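Glucose-6-phosphate isomerase (Chlamydia trachomatis D/UW-3/CX, PDB 6OTU) catalyses the reversible isomerisation of glucose 6-phosphate to fructose 6-phosphate. Local coordinates at residues 70-73 with 74-78; 111-115 with 116-120. One frame throughout, in Å; residues are numbered along the deposited sequence.

Overall arrangement
Contacts 1 and 2 follow one another along the chain, and both are local. Their nearest atoms are about 19 Å apart, with no touch between them. Residues 70-77 form the last turns of helix 65-77, with R78 just beyond; they are partly buried between helices 18-26 and 313-327, and are held by backbone bonds reinforced by a hydroxyl and an amide-carboxylate pair. Residues 111-120 lie at the surface, around short helix 110-113 and the loop before helix 122-148. There one turn bond and a small apolar touch do the work. Contact 1 is thus largely polar within a regular helix, whereas contact 2 is a sparse chain reversal. Both lie away from the substrate pocket.

Contact 1. Residues 70-73 with 74-78; sequences ALQG and LTEER
A70 accepts the amide of L74, with 2.8 Å between A70 O and L74 N. The methyl of A70 packs on helix 18-26, whereas the side chain of L74 reaches M319 of helix 313-327. One residue on, the carbonyl of L71 takes the amide of T75, L71 O to T75 N being 3.1 Å. The same oxygen is brushed by the methyl of T75, whose CG2 comes to 3.3 Å from L71 O. The side chain of L71 packs on L23, M309 and M319.

Q72 is held through its carbonyl and through its side-chain amide. The carbonyl receives the hydroxyl of buried T75, with 2.8 Å from T75 OG1 to Q72 O, and more weakly the amide of E76. Because chi1 sets OG1 of T75 between its own N and carbonyl carbon (77°), the hydroxyl reaches back to the carbonyl three residues earlier. At the end of the side chain, Q72 NE2 donates to E76 OE2 over 2.9 Å in an almost straight bond (171°). The carboxylate oxygen lies in the amide plane and uses its anti lone pair, while the two flat groups are turned 68° apart. Q72 OE1 takes the amide of M309, so both the oxygen and the nitrogen of the amide are engaged and its rotation is fixed.

The carbonyl of G73 accepts E77 N at 2.9 Å from G73 O, and E76 N only weakly. E77 OE2 also comes to 3.2 Å from G73 O, an approach of two acceptors. The other carboxylate oxygen, E77 OE1, is bonded by the amide of S19. The whole is an alpha-helical C-terminal turn with i to i+4 backbone bonds, an intrahelical threonine-to-carbonyl bond and an i to i+4 glutamine-glutamate pair.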
loop_
_atom_site.group_PDB
_atom_site.type_symbol
_atom_site.label_atom_id
_atom_site.label_comp_id
_atom_site.label_asym_id
_atom_site.label_seq_id
_atom_site.Cartn_x
_atom_site.Cartn_y
_atom_site.Cartn_z
ATOM N N ALA A 70 -24.816 -14.983 17.884
ATOM C CA ALA A 70 -23.693 -15.722 18.447
ATOM C C ALA A 70 -22.438 -14.852 18.552
ATOM O O ALA A 70 -21.724 -14.909 19.563
ATOM C CB ALA A 70 -23.430 -16.971 17.602
ATOM N N LEU A 71 -22.130 -14.059 17.518
ATOM C CA LEU A 71 -21.042 -13.086 17.656
ATOM C C LEU A 71 -21.262 -12.199 18.878
ATOM O O LEU A 71 -20.324 -11.931 19.636
ATOM C CB LEU A 71 -20.916 -12.228 16.394
ATOM C CG LEU A 71 -20.289 -12.886 15.157
ATOM C CD1 LEU A 71 -20.441 -12.009 13.916
ATOM C CD2 LEU A 71 -18.822 -13.239 15.406
ATOM N N GLN A 72 -22.503 -11.749 19.102
ATOM C CA GLN A 72 -22.766 -10.979 20.317
ATOM C C GLN A 72 -22.449 -11.795 21.568
ATOM O O GLN A 72 -21.880 -11.268 22.535
ATOM C CB GLN A 72 -24.223 -10.503 20.354
ATOM C CG GLN A 72 -24.689 -10.076 21.756
ATOM C CD GLN A 72 -24.103 -8.743 22.189
ATOM O OE1 GLN A 72 -23.893 -7.854 21.366
ATOM N NE2 GLN A 72 -23.843 -8.594 23.487
ATOM N N GLY A 73 -22.834 -13.079 21.574
ATOM C CA GLY A 73 -22.460 -13.959 22.672
ATOM C C GLY A 73 -20.956 -14.082 22.834
ATOM O O GLY A 73 -20.450 -14.152 23.953
ATOM N N LEU A 74 -20.220 -14.081 21.719
ATOM C CA LEU A 74 -18.767 -14.173 21.800
ATOM C C LEU A 74 -18.170 -12.965 22.521
ATOM O O LEU A 74 -17.244 -13.122 23.323
ATOM C CB LEU A 74 -18.163 -14.338 20.395
ATOM C CG LEU A 74 -16.645 -14.542 20.346
ATOM C CD1 LEU A 74 -16.244 -15.664 21.296
ATOM C CD2 LEU A 74 -16.148 -14.836 18.924
ATOM N N THR A 75 -18.702 -11.752 22.274
ATOM C CA THR A 75 -18.187 -10.571 22.973
ATOM C C THR A 75 -18.418 -10.677 24.470
ATOM O O THR A 75 -17.606 -10.185 25.265
ATOM C CB THR A 75 -18.827 -9.278 22.460
ATOM O OG1 THR A 75 -20.147 -9.138 23.003
ATOM C CG2 THR A 75 -18.869 -9.244 20.938
ATOM N N GLU A 76 -19.501 -11.339 24.865
ATOM C CA GLU A 76 -19.815 -11.502 26.277
ATOM C C GLU A 76 -18.927 -12.552 26.927
ATOM O O GLU A 76 -18.318 -12.294 27.967
ATOM C CB GLU A 76 -21.281 -11.880 26.434
ATOM C CG GLU A 76 -22.209 -10.868 25.834
ATOM C CD GLU A 76 -23.648 -11.223 26.089
ATOM O OE1 GLU A 76 -23.886 -12.159 26.881
ATOM O OE2 GLU A 76 -24.536 -10.589 25.493
ATOM N N GLU A 77 -18.835 -13.738 26.316
ATOM C CA GLU A 77 -18.037 -14.818 26.888
ATOM C C GLU A 77 -16.566 -14.429 27.007
ATOM O O GLU A 77 -15.887 -14.841 27.950
ATOM C CB GLU A 77 -18.198 -16.081 26.040
ATOM C CG GLU A 77 -19.585 -16.673 26.099
ATOM C CD GLU A 77 -19.911 -17.551 24.902
ATOM O OE1 GLU A 77 -19.148 -18.486 24.603
ATOM O OE2 GLU A 77 -20.951 -17.307 24.265
ATOM N N ARG A 78 -16.055 -13.645 26.060
ATOM C CA ARG A 78 -14.688 -13.141 26.118
ATOM C C ARG A 78 -14.576 -11.801 26.842
ATOM O O ARG A 78 -13.470 -11.270 26.952
ATOM C CB ARG A 78 -14.098 -13.020 24.699
ATOM C CG ARG A 78 -13.926 -14.363 23.974
ATOM C CD ARG A 78 -12.704 -15.136 24.478
ATOM N NE ARG A 78 -11.582 -14.235 24.697
ATOM C CZ ARG A 78 -10.657 -14.395 25.636
ATOM N NH1 ARG A 78 -10.701 -15.440 26.443
ATOM N NH2 ARG A 78 -9.686 -13.506 25.763
#

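Contact 2. Residues 111-115 with 116-120; sequences TRAWV and RDQDL
The backbone torsions of W114 (phi -73°) and V115 (phi -84°), both with psi close to zero, reverse the chain and bring the amide of R116 back to the carbonyl of A113. R116 N donates to A113 O over 3.3 Å; the bond is straight at the hydrogen (163°), but the donor stands well above the carbonyl plane instead of on a lone pair.

Beyond the turn the loop curls back, and L120 touches A113 by the end of one branch: L120 CD1 lies 3.6 Å from A113 CB, a methyl-to-methyl contact. The side chain of Q118 also comes up against the A113 methyl.

Within the turn, V115 CG1 sits over the centre of the W114 ring, 3.8 Å above its plane. The indole turns back toward T111, where W114 NE1 makes a weak bond with T111 O (3.3 Å), and its side chain touches S131, K132 and A135 of helix 122-148. R112, just before the turn, is salt-bridged to D301 and E477. The arrangement is a type I beta turn, A113 to R116, in the short, weakly bonded helical region around 110-113 and the loop that leads to helix 122-148.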
loop_
_atom_site.group_PDB
_atom_site.type_symbol
_atom_site.label_atom_id
_atom_site.label_comp_id
_atom_site.label_asym_id
_atom_site.label_seq_id
_atom_site.Cartn_x
_atom_site.Cartn_y
_atom_site.Cartn_z
ATOM N N THR A 111 -4.921 10.303 26.509
ATOM C CA THR A 111 -4.348 11.505 25.903
ATOM C C THR A 111 -5.398 12.430 25.301
ATOM O O THR A 111 -5.079 13.590 25.008
ATOM C CB THR A 111 -3.322 11.154 24.821
ATOM O OG1 THR A 111 -3.968 10.490 23.729
ATOM C CG2 THR A 111 -2.246 10.260 25.385
ATOM N N ARG A 112 -6.638 11.951 25.103
ATOM C CA ARG A 112 -7.740 12.809 24.685
ATOM C C ARG A 112 -8.923 12.799 25.648
ATOM O O ARG A 112 -9.854 13.597 25.462
ATOM C CB ARG A 112 -8.229 12.427 23.270
ATOM C CG ARG A 112 -8.796 10.994 23.110
ATOM C CD ARG A 112 -7.710 9.996 22.651
ATOM N NE ARG A 112 -8.282 8.751 22.134
ATOM C CZ ARG A 112 -7.648 7.889 21.334
ATOM N NH1 ARG A 112 -6.387 8.102 20.947
ATOM N NH2 ARG A 112 -8.275 6.787 20.934
ATOM N N ALA A 113 -8.916 11.930 26.665
ATOM C CA ALA A 113 -10.051 11.836 27.583
ATOM C C ALA A 113 -10.358 13.175 28.254
ATOM O O ALA A 113 -11.509 13.433 28.632
ATOM C CB ALA A 113 -9.782 10.748 28.633
ATOM N N TRP A 114 -9.356 14.049 28.385
ATOM C CA TRP A 114 -9.533 15.282 29.143
ATOM C C TRP A 114 -10.397 16.311 28.431
ATOM O O TRP A 114 -10.739 17.316 29.060
ATOM C CB TRP A 114 -8.185 15.914 29.469
ATOM C CG TRP A 114 -7.421 16.351 28.254
ATOM C CD1 TRP A 114 -6.541 15.595 27.519
ATOM C CD2 TRP A 114 -7.459 17.644 27.630
ATOM N NE1 TRP A 114 -6.047 16.335 26.469
ATOM C CE2 TRP A 114 -6.581 17.598 26.520
ATOM C CE3 TRP A 114 -8.141 18.836 27.902
ATOM C CZ2 TRP A 114 -6.374 18.703 25.679
ATOM C CZ3 TRP A 114 -7.936 19.939 27.059
ATOM C CH2 TRP A 114 -7.058 19.859 25.968
ATOM N N VAL A 115 -10.749 16.110 27.153
ATOM C CA VAL A 115 -11.600 17.096 26.492
ATOM C C VAL A 115 -13.077 16.882 26.778
ATOM O O VAL A 115 -13.897 17.720 26.383
ATOM C CB VAL A 115 -11.427 17.148 24.964
ATOM C CG1 VAL A 115 -9.977 17.302 24.610
ATOM C CG2 VAL A 115 -12.037 15.922 24.325
ATOM N N ARG A 116 -13.446 15.789 27.443
ATOM C CA ARG A 116 -14.806 15.602 27.929
ATOM C C ARG A 116 -14.739 15.059 29.344
ATOM O O ARG A 116 -13.920 14.186 29.638
ATOM C CB ARG A 116 -15.622 14.656 27.028
ATOM C CG ARG A 116 -14.909 13.377 26.611
ATOM C CD ARG A 116 -15.608 12.737 25.409
ATOM N NE ARG A 116 -16.923 12.188 25.746
ATOM C CZ ARG A 116 -17.943 12.090 24.896
ATOM N NH1 ARG A 116 -19.094 11.568 25.299
ATOM N NH2 ARG A 116 -17.816 12.518 23.646
ATOM N N ASP A 117 -15.597 15.588 30.212
ATOM C CA ASP A 117 -15.595 15.203 31.620
ATOM C C ASP A 117 -15.553 13.691 31.781
ATOM O O ASP A 117 -16.251 12.953 31.079
ATOM C CB ASP A 117 -16.834 15.760 32.316
ATOM C CG ASP A 117 -16.777 17.254 32.477
ATOM O OD1 ASP A 117 -15.656 17.803 32.503
ATOM O OD2 ASP A 117 -17.850 17.881 32.569
ATOM N N GLN A 118 -14.727 13.234 32.716
ATOM C CA GLN A 118 -14.534 11.805 32.887
ATOM C C GLN A 118 -14.054 11.522 34.301
ATOM O O GLN A 118 -13.504 12.394 34.976
ATOM C CB GLN A 118 -13.542 11.259 31.865
ATOM C CG GLN A 118 -14.030 10.021 31.162
ATOM C CD GLN A 118 -13.247 9.745 29.902
ATOM O OE1 GLN A 118 -13.102 10.620 29.041
ATOM N NE2 GLN A 118 -12.731 8.528 29.785
ATOM N N ASP A 119 -14.274 10.285 34.738
ATOM C CA ASP A 119 -13.858 9.827 36.060
ATOM C C ASP A 119 -12.708 8.842 35.857
ATOM O O ASP A 119 -12.892 7.623 35.833
ATOM C CB ASP A 119 -15.040 9.202 36.840
ATOM N N LEU A 120 -11.507 9.395 35.694
ATOM C CA LEU A 120 -10.277 8.629 35.546
ATOM C C LEU A 120 -9.478 8.666 36.843
ATOM O O LEU A 120 -9.394 9.704 37.503
ATOM C CB LEU A 120 -9.427 9.193 34.408
ATOM C CG LEU A 120 -10.011 9.046 33.011
ATOM C CD1 LEU A 120 -9.053 9.619 31.993
ATOM C CD2 LEU A 120 -10.301 7.568 32.736
#